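Local coordinates for cell division control protein Cdc48 (Mycobacterium smegmatis, PDB 5E7P), which probably binds and hydrolyses ATP as a member of the AAA family, with two nucleotide pockets that hold ADP, at residues I516-G526 and E618-T629. Residues are numbered along the deposited sequence; the frame is centred on the assembly and turned at random.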
ATOM      1  N   ILE A 516      -7.935 -14.136 -30.720  1.00 41.65           N
ATOM      2  CA  ILE A 516      -8.698 -13.154 -29.963  1.00 39.81           C
ATOM      3  C   ILE A 516      -8.019 -11.798 -30.088  1.00 38.34           C
ATOM      4  O   ILE A 516      -6.791 -11.708 -30.046  1.00 37.69           O
ATOM      5  CB  ILE A 516      -8.786 -13.531 -28.475  1.00 39.52           C
ATOM      6  CG1 ILE A 516      -9.272 -14.973 -28.316  1.00 40.31           C
ATOM      7  CG2 ILE A 516      -9.703 -12.568 -27.730  1.00 37.16           C
ATOM      8  CD1 ILE A 516     -10.674 -15.200 -28.822  1.00 40.81           C
ATOM      9  N   ASP A 517      -8.815 -10.749 -30.261  1.00 38.23           N
ATOM     10  CA  ASP A 517      -8.287  -9.393 -30.325  1.00 40.94           C
ATOM     11  C   ASP A 517      -7.538  -9.039 -29.048  1.00 37.04           C
ATOM     12  O   ASP A 517      -7.869  -9.541 -27.974  1.00 35.91           O
ATOM     13  CB  ASP A 517      -9.417  -8.388 -30.551  1.00 46.33           C
ATOM     14  CG  ASP A 517      -9.727  -8.179 -32.019  1.00 53.70           C
ATOM     15  OD1 ASP A 517      -9.377  -9.055 -32.837  1.00 55.83           O
ATOM     16  OD2 ASP A 517     -10.324  -7.134 -32.355  1.00 57.20           O
ATOM     17  N   PRO A 518      -6.512  -8.184 -29.166  1.00 35.27           N
ATOM     18  CA  PRO A 518      -5.849  -7.621 -27.986  1.00 35.57           C
ATOM     19  C   PRO A 518      -6.884  -6.943 -27.096  1.00 35.69           C
ATOM     20  O   PRO A 518      -7.892  -6.467 -27.617  1.00 37.19           O
ATOM     21  CB  PRO A 518      -4.902  -6.581 -28.585  1.00 34.30           C
ATOM     22  CG  PRO A 518      -4.598  -7.106 -29.948  1.00 35.29           C
ATOM     23  CD  PRO A 518      -5.870  -7.754 -30.420  1.00 34.98           C
ATOM     24  N   PRO A 519      -6.649  -6.917 -25.774  1.00 34.56           N
ATOM     25  CA  PRO A 519      -7.600  -6.353 -24.808  1.00 33.84           C
ATOM     26  C   PRO A 519      -8.099  -4.972 -25.218  1.00 31.49           C
ATOM     27  O   PRO A 519      -7.305  -4.076 -25.499  1.00 30.53           O
ATOM     28  CB  PRO A 519      -6.771  -6.256 -23.528  1.00 32.40           C
ATOM     29  CG  PRO A 519      -5.780  -7.355 -23.655  1.00 31.93           C
ATOM     30  CD  PRO A 519      -5.429  -7.419 -25.115  1.00 32.82           C
ATOM     31  N   ARG A 520      -9.415  -4.819 -25.280  1.00 32.19           N
ATOM     32  CA  ARG A 520     -10.018  -3.553 -25.664  1.00 34.62           C
ATOM     33  C   ARG A 520     -10.077  -2.601 -24.474  1.00 31.97           C
ATOM     34  O   ARG A 520     -10.181  -3.035 -23.324  1.00 29.65           O
ATOM     35  CB  ARG A 520     -11.418  -3.790 -26.235  1.00 39.80           C
ATOM     36  CG  ARG A 520     -11.416  -4.561 -27.549  1.00 44.89           C
ATOM     37  CD  ARG A 520     -10.915  -3.690 -28.691  1.00 48.71           C
ATOM     38  NE  ARG A 520      -9.912  -4.352 -29.519  1.00 50.37           N
ATOM     39  CZ  ARG A 520      -8.605  -4.126 -29.432  1.00 54.10           C
ATOM     40  NH1 ARG A 520      -8.135  -3.254 -28.552  1.00 56.99           N
ATOM     41  NH2 ARG A 520      -7.763  -4.773 -30.226  1.00 55.01           N
ATOM     42  N   GLY A 521      -9.994  -1.305 -24.756  1.00 30.00           N
ATOM     43  CA  GLY A 521     -10.118  -0.292 -23.725  1.00 27.25           C
ATOM     44  C   GLY A 521     -11.497  -0.333 -23.096  1.00 26.72           C
ATOM     45  O   GLY A 521     -12.503  -0.525 -23.782  1.00 25.37           O
ATOM     46  N   VAL A 522     -11.544  -0.155 -21.782  1.00 26.42           N
ATOM     47  CA  VAL A 522     -12.794  -0.257 -21.044  1.00 26.24           C
ATOM     48  C   VAL A 522     -13.208   1.075 -20.424  1.00 30.15           C
ATOM     49  O   VAL A 522     -12.412   1.730 -19.749  1.00 32.07           O
ATOM     50  CB  VAL A 522     -12.682  -1.312 -19.928  1.00 23.82           C
ATOM     51  CG1 VAL A 522     -13.965  -1.360 -19.108  1.00 23.56           C
ATOM     52  CG2 VAL A 522     -12.365  -2.679 -20.523  1.00 21.93           C
ATOM     53  N   LEU A 523     -14.454   1.473 -20.664  1.00 29.17           N
ATOM     54  CA  LEU A 523     -15.037   2.602 -19.950  1.00 27.10           C
ATOM     55  C   LEU A 523     -16.059   2.110 -18.933  1.00 27.63           C
ATOM     56  O   LEU A 523     -17.121   1.606 -19.293  1.00 26.47           O
ATOM     57  CB  LEU A 523     -15.696   3.598 -20.902  1.00 26.93           C
ATOM     58  CG  LEU A 523     -16.360   4.763 -20.157  1.00 25.29           C
ATOM     59  CD1 LEU A 523     -15.318   5.634 -19.473  1.00 24.32           C
ATOM     60  CD2 LEU A 523     -17.245   5.593 -21.073  1.00 26.04           C
ATOM     61  N   LEU A 524     -15.722   2.260 -17.658  1.00 28.55           N
ATOM     62  CA  LEU A 524     -16.585   1.828 -16.574  1.00 28.99           C
ATOM     63  C   LEU A 524     -17.342   3.038 -16.037  1.00 33.02           C
ATOM     64  O   LEU A 524     -16.732   4.021 -15.627  1.00 34.37           O
ATOM     65  CB  LEU A 524     -15.736   1.202 -15.472  1.00 28.88           C
ATOM     66  CG  LEU A 524     -16.414   0.288 -14.457  1.00 30.78           C
ATOM     67  CD1 LEU A 524     -17.056  -0.893 -15.148  1.00 30.43           C
ATOM     68  CD2 LEU A 524     -15.391  -0.192 -13.461  1.00 29.82           C
ATOM     69  N   TYR A 525     -18.669   2.980 -16.052  1.00 34.31           N
ATOM     70  CA  TYR A 525     -19.468   4.127 -15.629  1.00 36.21           C
ATOM     71  C   TYR A 525     -20.745   3.730 -14.896  1.00 37.38           C
ATOM     72  O   TYR A 525     -21.416   2.763 -15.259  1.00 38.52           O
ATOM     73  CB  TYR A 525     -19.806   5.025 -16.825  1.00 36.69           C
ATOM     74  CG  TYR A 525     -20.602   4.329 -17.906  1.00 37.20           C
ATOM     75  CD1 TYR A 525     -19.963   3.642 -18.932  1.00 37.64           C
ATOM     76  CD2 TYR A 525     -21.989   4.355 -17.900  1.00 37.38           C
ATOM     77  CE1 TYR A 525     -20.684   3.002 -19.917  1.00 39.24           C
ATOM     78  CE2 TYR A 525     -22.717   3.719 -18.880  1.00 39.20           C
ATOM     79  CZ  TYR A 525     -22.061   3.043 -19.887  1.00 41.23           C
ATOM     80  OH  TYR A 525     -22.784   2.406 -20.869  1.00 44.32           O
ATOM     81  N   GLY A 526     -21.073   4.492 -13.860  1.00 37.68           N
ATOM     82  CA  GLY A 526     -22.295   4.276 -13.110  1.00 39.37           C
ATOM     83  C   GLY A 526     -22.543   5.410 -12.138  1.00 38.71           C
ATOM     84  O   GLY A 526     -21.690   6.281 -11.973  1.00 39.87           O
ATOM     85  N   GLU A 618      -3.491   0.029 -27.906  1.00 39.53           N
ATOM     86  CA  GLU A 618      -4.439  -0.802 -28.654  1.00 38.58           C
ATOM     87  C   GLU A 618      -3.899  -2.153 -29.149  1.00 38.36           C
ATOM     88  O   GLU A 618      -4.545  -3.173 -28.939  1.00 40.89           O
ATOM     89  CB  GLU A 618      -5.065  -0.001 -29.808  1.00 41.44           C
ATOM     90  CG  GLU A 618      -6.131  -0.746 -30.601  1.00 46.74           C
ATOM     91  CD  GLU A 618      -5.563  -1.529 -31.776  1.00 54.61           C
ATOM     92  OE1 GLU A 618      -4.461  -1.175 -32.254  1.00 57.62           O
ATOM     93  OE2 GLU A 618      -6.216  -2.502 -32.217  1.00 57.08           O
ATOM     94  N   PRO A 619      -2.719  -2.177 -29.797  1.00 37.61           N
ATOM     95  CA  PRO A 619      -2.277  -3.482 -30.304  1.00 36.49           C
ATOM     96  C   PRO A 619      -1.615  -4.381 -29.255  1.00 36.47           C
ATOM     97  O   PRO A 619      -1.448  -5.577 -29.502  1.00 38.06           O
ATOM     98  CB  PRO A 619      -1.258  -3.102 -31.380  1.00 35.78           C
ATOM     99  CG  PRO A 619      -0.682  -1.825 -30.891  1.00 36.66           C
ATOM    100  CD  PRO A 619      -1.814  -1.092 -30.222  1.00 37.05           C
ATOM    101  N   LEU A 620      -1.244  -3.820 -28.108  1.00 34.54           N
ATOM    102  CA  LEU A 620      -0.549  -4.588 -27.076  1.00 32.44           C
ATOM    103  C   LEU A 620      -1.470  -5.603 -26.405  1.00 33.24           C
ATOM    104  O   LEU A 620      -2.671  -5.369 -26.272  1.00 31.68           O
ATOM    105  CB  LEU A 620       0.055  -3.658 -26.022  1.00 32.36           C
ATOM    106  CG  LEU A 620       0.984  -2.551 -26.524  1.00 31.91           C
ATOM    107  CD1 LEU A 620       1.584  -1.788 -25.352  1.00 30.28           C
ATOM    108  CD2 LEU A 620       2.075  -3.130 -27.414  1.00 31.72           C
ATOM    109  N   ARG A 621      -0.898  -6.725 -25.978  1.00 35.07           N
ATOM    110  CA  ARG A 621      -1.671  -7.791 -25.350  1.00 34.14           C
ATOM    111  C   ARG A 621      -1.490  -7.845 -23.838  1.00 33.32           C
ATOM    112  O   ARG A 621      -2.323  -8.404 -23.127  1.00 33.58           O
ATOM    113  CB  ARG A 621      -1.308  -9.146 -25.960  1.00 35.63           C
ATOM    114  CG  ARG A 621      -1.686  -9.267 -27.424  1.00 38.62           C
ATOM    115  CD  ARG A 621      -1.717 -10.716 -27.884  1.00 38.54           C
ATOM    116  NE  ARG A 621      -2.346 -10.837 -29.195  1.00 36.80           N
ATOM    117  CZ  ARG A 621      -3.635 -11.096 -29.375  1.00 33.60           C
ATOM    118  NH1 ARG A 621      -4.426 -11.276 -28.327  1.00 29.41           N
ATOM    119  NH2 ARG A 621      -4.127 -11.184 -30.603  1.00 35.24           N
ATOM    120  N   ASP A 622      -0.400  -7.264 -23.350  1.00 33.06           N
ATOM    121  CA  ASP A 622      -0.089  -7.304 -21.927  1.00 31.48           C
ATOM    122  C   ASP A 622      -0.374  -5.975 -21.229  1.00 27.86           C
ATOM    123  O   ASP A 622       0.067  -5.748 -20.106  1.00 25.95           O
ATOM    124  CB  ASP A 622       1.367  -7.729 -21.709  1.00 34.24           C
ATOM    125  CG  ASP A 622       2.313  -7.138 -22.742  1.00 37.86           C
ATOM    126  OD1 ASP A 622       1.904  -6.212 -23.476  1.00 38.74           O
ATOM    127  OD2 ASP A 622       3.473  -7.599 -22.817  1.00 40.51           O
ATOM    128  N   VAL A 623      -1.112  -5.095 -21.898  1.00 26.05           N
ATOM    129  CA  VAL A 623      -1.509  -3.829 -21.288  1.00 24.89           C
ATOM    130  C   VAL A 623      -2.989  -3.551 -21.516  1.00 23.74           C
ATOM    131  O   VAL A 623      -3.456  -3.526 -22.654  1.00 24.08           O
ATOM    132  CB  VAL A 623      -0.682  -2.637 -21.829  1.00 24.69           C
ATOM    133  CG1 VAL A 623      -1.152  -1.339 -21.197  1.00 24.25           C
ATOM    134  CG2 VAL A 623       0.805  -2.846 -21.577  1.00 24.65           C
ATOM    135  N   VAL A 624      -3.726  -3.345 -20.429  1.00 23.56           N
ATOM    136  CA  VAL A 624      -5.134  -2.974 -20.517  1.00 23.75           C
ATOM    137  C   VAL A 624      -5.339  -1.582 -19.931  1.00 25.95           C
ATOM    138  O   VAL A 624      -4.766  -1.246 -18.894  1.00 26.87           O
ATOM    139  CB  VAL A 624      -6.039  -3.967 -19.765  1.00 23.13           C
ATOM    140  CG1 VAL A 624      -7.502  -3.611 -19.965  1.00 24.34           C
ATOM    141  CG2 VAL A 624      -5.779  -5.376 -20.237  1.00 24.73           C
ATOM    142  N   VAL A 625      -6.149  -0.771 -20.604  1.00 24.75           N
ATOM    143  CA  VAL A 625      -6.482   0.554 -20.102  1.00 27.55           C
ATOM    144  C   VAL A 625      -7.962   0.632 -19.738  1.00 28.38           C
ATOM    145  O   VAL A 625      -8.828   0.238 -20.518  1.00 27.38           O
ATOM    146  CB  VAL A 625      -6.112   1.661 -21.117  1.00 29.49           C
ATOM    147  CG1 VAL A 625      -6.672   1.337 -22.504  1.00 30.48           C
ATOM    148  CG2 VAL A 625      -6.591   3.024 -20.626  1.00 27.20           C
ATOM    149  N   LEU A 626      -8.246   1.131 -18.540  1.00 31.45           N
ATOM    150  CA  LEU A 626      -9.619   1.255 -18.073  1.00 32.13           C
ATOM    151  C   LEU A 626      -9.883   2.654 -17.528  1.00 32.42           C
ATOM    152  O   LEU A 626      -9.165   3.136 -16.653  1.00 33.05           O
ATOM    153  CB  LEU A 626      -9.909   0.204 -16.999  1.00 32.82           C
ATOM    154  CG  LEU A 626     -11.327   0.109 -16.430  1.00 36.08           C
ATOM    155  CD1 LEU A 626     -11.662  -1.344 -16.105  1.00 35.42           C
ATOM    156  CD2 LEU A 626     -11.495   0.987 -15.190  1.00 36.34           C
ATOM    157  N   GLY A 627     -10.924   3.296 -18.047  1.00 31.87           N
ATOM    158  CA  GLY A 627     -11.366   4.576 -17.529  1.00 32.12           C
ATOM    159  C   GLY A 627     -12.659   4.443 -16.743  1.00 32.99           C
ATOM    160  O   GLY A 627     -13.533   3.646 -17.097  1.00 30.14           O
ATOM    161  N   ALA A 628     -12.780   5.226 -15.673  1.00 34.59           N
ATOM    162  CA  ALA A 628     -13.986   5.226 -14.849  1.00 34.54           C
ATOM    163  C   ALA A 628     -14.540   6.634 -14.687  1.00 37.09           C
ATOM    164  O   ALA A 628     -13.784   7.600 -14.590  1.00 39.05           O
ATOM    165  CB  ALA A 628     -13.711   4.599 -13.487  1.00 33.21           C
ATOM    166  N   THR A 629     -15.863   6.748 -14.659  1.00 37.80           N
ATOM    167  CA  THR A 629     -16.503   8.050 -14.504  1.00 40.45           C
ATOM    168  C   THR A 629     -17.960   7.932 -14.063  1.00 39.85           C
ATOM    169  O   THR A 629     -18.627   6.942 -14.352  1.00 36.96           O
ATOM    170  CB  THR A 629     -16.452   8.851 -15.816  1.00 42.72           C
ATOM    171  OG1 THR A 629     -17.082  10.124 -15.626  1.00 45.08           O
ATOM    172  CG2 THR A 629     -17.159   8.092 -16.933  1.00 41.93           C
TER
HETATM  173  O   HOH W   1      -6.890  -2.078 -23.123  1.00 26.97           O
HETATM  174  O   HOH W   2      -4.562  -3.298 -25.261  1.00 38.97           O
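V522 and L524 bond through their backbones to V625, G627 and T629 in a parallel ladder, with L626 and A628 lying level with them, a worked example of how AAA ATPases set the strand entering the P-loop beside the strand that ends before N630, an ADP-binding residue. The N-H of V522 reaches V625 O at 3.0 Å, its carbonyl takes the N-H of G627, and L524 repeats the pattern between G627 O and T629 N. Side chains alternate: V522 CG1 lies 3.8 Å from L626 CD1 on the face that also carries L524 and A628, whereas L523 CD1 meets T629 CG2 on the other.

Ahead of V522, water 1 links P519 O to V625 N in place of a direct backbone bond. P519 CB packs 3.5 Å from V624 CG2. Farther out, the straight chain of R621 carries its guanidinium to I516 O, where NH1 and NH2 (2.8 Å) both donate to that one oxygen, while P518 CG sits over one guanidinium face. R520 NH2 and E618 OE2, 3.4 Å apart, form a salt bridge to which no N-H is directed; D517 OD2 adds a longer one to R520 NE.

G526 and A628 bring this end of the ladder close to the bound ADP and to K532. Strand 645-650 flanks 521-525, strand 580-585 flanks 623-629, and helix 491-506 covers L524 and L626 through L497.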